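Local coordinates for BH2602 protein (Bacillus halodurans, PDB 3NWZ) that probably hydrolyses acyl-CoA thioesters as a PaaI-type member of the hot-dog-fold thioesterase superfamily, and binds coenzyme A, at the interface of chains A and B. Numbering follows the deposited sequence. Chains: chain A/B, BH2602 protein.

The interface of chains A and B. Residues chain A 14, 16-17; chain B 33, 37, 41.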
HETATM    1  N   MSE A  14     -29.702 -29.063 -15.688  1.00100.52           N
HETATM    2  CA  MSE A  14     -29.468 -27.651 -15.429  1.00 96.08           C
HETATM    3  C   MSE A  14     -28.676 -27.049 -16.578  1.00 92.81           C
HETATM    4  O   MSE A  14     -28.010 -26.027 -16.430  1.00 91.75           O
HETATM    5  CB  MSE A  14     -28.727 -27.454 -14.101  1.00 95.02           C
HETATM    6  CG  MSE A  14     -29.572 -27.796 -12.876  1.00 96.18           C
HETATM    7 SE   MSE A  14     -31.357 -27.006 -12.922  1.00331.06          SE
HETATM    8  CE  MSE A  14     -32.440 -28.600 -13.165  1.00 61.86           C
ATOM      9  N   ARG A  16     -30.108 -25.974 -19.089  1.00 85.71           N
ATOM     10  CA  ARG A  16     -31.142 -25.185 -19.731  1.00 83.59           C
ATOM     11  C   ARG A  16     -30.487 -23.807 -19.798  1.00 84.52           C
ATOM     12  O   ARG A  16     -31.144 -22.775 -19.959  1.00 80.75           O
ATOM     13  CB  ARG A  16     -32.400 -25.144 -18.862  1.00 85.16           C
ATOM     14  CG  ARG A  16     -32.171 -24.633 -17.457  1.00 90.21           C
ATOM     15  CD  ARG A  16     -33.443 -24.721 -16.634  1.00100.85           C
ATOM     16  NE  ARG A  16     -33.235 -24.309 -15.248  1.00111.69           N
ATOM     17  CZ  ARG A  16     -32.930 -23.070 -14.869  1.00116.64           C
ATOM     18  NH1 ARG A  16     -32.797 -22.108 -15.775  1.00118.07           N
ATOM     19  NH2 ARG A  16     -32.757 -22.793 -13.583  1.00113.18           N
ATOM     20  N   PHE A  17     -29.165 -23.828 -19.639  1.00 83.96           N
ATOM     21  CA  PHE A  17     -28.321 -22.645 -19.682  1.00 75.74           C
ATOM     22  C   PHE A  17     -27.836 -22.496 -21.127  1.00 77.18           C
ATOM     23  O   PHE A  17     -27.584 -21.389 -21.593  1.00 80.28           O
ATOM     24  CB  PHE A  17     -27.119 -22.818 -18.728  1.00 51.29           C
ATOM     25  CG  PHE A  17     -26.030 -21.767 -18.898  1.00 49.49           C
ATOM     26  CD1 PHE A  17     -26.108 -20.535 -18.238  1.00 50.91           C
ATOM     27  CD2 PHE A  17     -24.942 -21.999 -19.757  1.00 44.09           C
ATOM     28  CE1 PHE A  17     -25.122 -19.547 -18.432  1.00 47.69           C
ATOM     29  CE2 PHE A  17     -23.955 -21.020 -19.960  1.00 37.60           C
ATOM     30  CZ  PHE A  17     -24.044 -19.797 -19.299  1.00 48.48           C
TER
ATOM     31  N   VAL B  33     -22.361 -23.704 -12.449  1.00 43.75           N
ATOM     32  CA  VAL B  33     -23.515 -23.598 -13.339  1.00 41.38           C
ATOM     33  C   VAL B  33     -24.673 -22.856 -12.667  1.00 42.86           C
ATOM     34  O   VAL B  33     -25.490 -22.222 -13.337  1.00 41.89           O
ATOM     35  CB  VAL B  33     -23.999 -24.985 -13.824  1.00 38.23           C
ATOM     36  CG1 VAL B  33     -23.820 -26.011 -12.732  1.00 51.92           C
ATOM     37  CG2 VAL B  33     -25.478 -24.907 -14.218  1.00 46.01           C
ATOM     38  N   LEU B  37     -26.341 -19.430 -14.468  1.00 57.16           N
ATOM     39  CA  LEU B  37     -27.777 -19.306 -14.690  1.00 50.15           C
ATOM     40  C   LEU B  37     -28.195 -17.968 -14.089  1.00 58.13           C
ATOM     41  O   LEU B  37     -28.832 -17.142 -14.747  1.00 56.54           O
ATOM     42  CB  LEU B  37     -28.516 -20.465 -14.004  1.00 44.70           C
ATOM     43  CG  LEU B  37     -29.171 -21.544 -14.891  1.00 61.50           C
ATOM     44  CD1 LEU B  37     -28.357 -21.781 -16.140  1.00 69.09           C
ATOM     45  CD2 LEU B  37     -29.319 -22.845 -14.105  1.00 59.55           C
ATOM     46  N   GLU B  41     -30.084 -14.479 -15.256  1.00 82.57           N
ATOM     47  CA  GLU B  41     -31.200 -13.833 -14.582  1.00 86.16           C
ATOM     48  C   GLU B  41     -30.700 -12.489 -14.040  1.00 89.26           C
ATOM     49  O   GLU B  41     -31.226 -11.957 -13.060  1.00 91.69           O
ATOM     50  CB  GLU B  41     -31.691 -14.738 -13.449  1.00 90.05           C
ATOM     51  CG  GLU B  41     -31.936 -16.177 -13.923  1.00 93.75           C
ATOM     52  CD  GLU B  41     -32.106 -17.179 -12.791  1.00 96.10           C
ATOM     53  OE1 GLU B  41     -32.309 -18.379 -13.092  1.00 98.35           O
ATOM     54  OE2 GLU B  41     -32.036 -16.773 -11.610  1.00 93.20           O
TER
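B:Leu37 projects from the helix 23-40 of chain B between A:Arg16 and A:Phe17, neighbours on an N-terminal loop of the other subunit. Both chains belong to the 4HBT, PaaI-like thioesterase family, whose hot-dog domains commonly assemble into dimers and tetramers. This patch is an outlying, two-fold repeated part of the A-B interface, in which an N-terminal segment packs against a helix of the partner; it may or may not contribute to assembly in solution.

The apolar contact centres on the forked end of B:Leu37, whose two methyls serve different partners. B:Leu37 CD1 turns to A:Phe17 and lies 3.6 Å from the ring carbon CG of A:Phe17, at the root of the ring. A:Phe17 CD1 lies 3.9 Å from the backbone B:Leu37 N, so this part of the ring passes beside the helix backbone. With chi1 at 168°, the ring of A:Phe17 points away from its own backbone N and meets the leucine obliquely. The modelled approach of its CB to the same leucine methyl is doubtful and carries no weight.

B:Leu37 CD2, the other methyl, sits over one face of the A:Arg16 guanidinium, displaced toward the rim, 3.5 Å from A:Arg16 NH2. An extended stretch from CG to NE delivers this flat group, and the two side chains cross at about a right angle. The flat guanidinium thus packs by one face against the leucine methyl, in van der Waals contact.

One turn earlier on the helix, B:Val33 places CG2 3.5 Å from the backbone carbonyl O of A:Met14, a selenomethionine, and more loosely beside its CB. A:Met14 is poorly ordered, so this contact is tentative.

Past the helix end, B:Glu41 extends its carboxylate toward A:Arg16, with B:Glu41 OE1 4.5 Å from A:Arg16 NH2. The opposite charges are not in direct contact, but may attract one another over this separation.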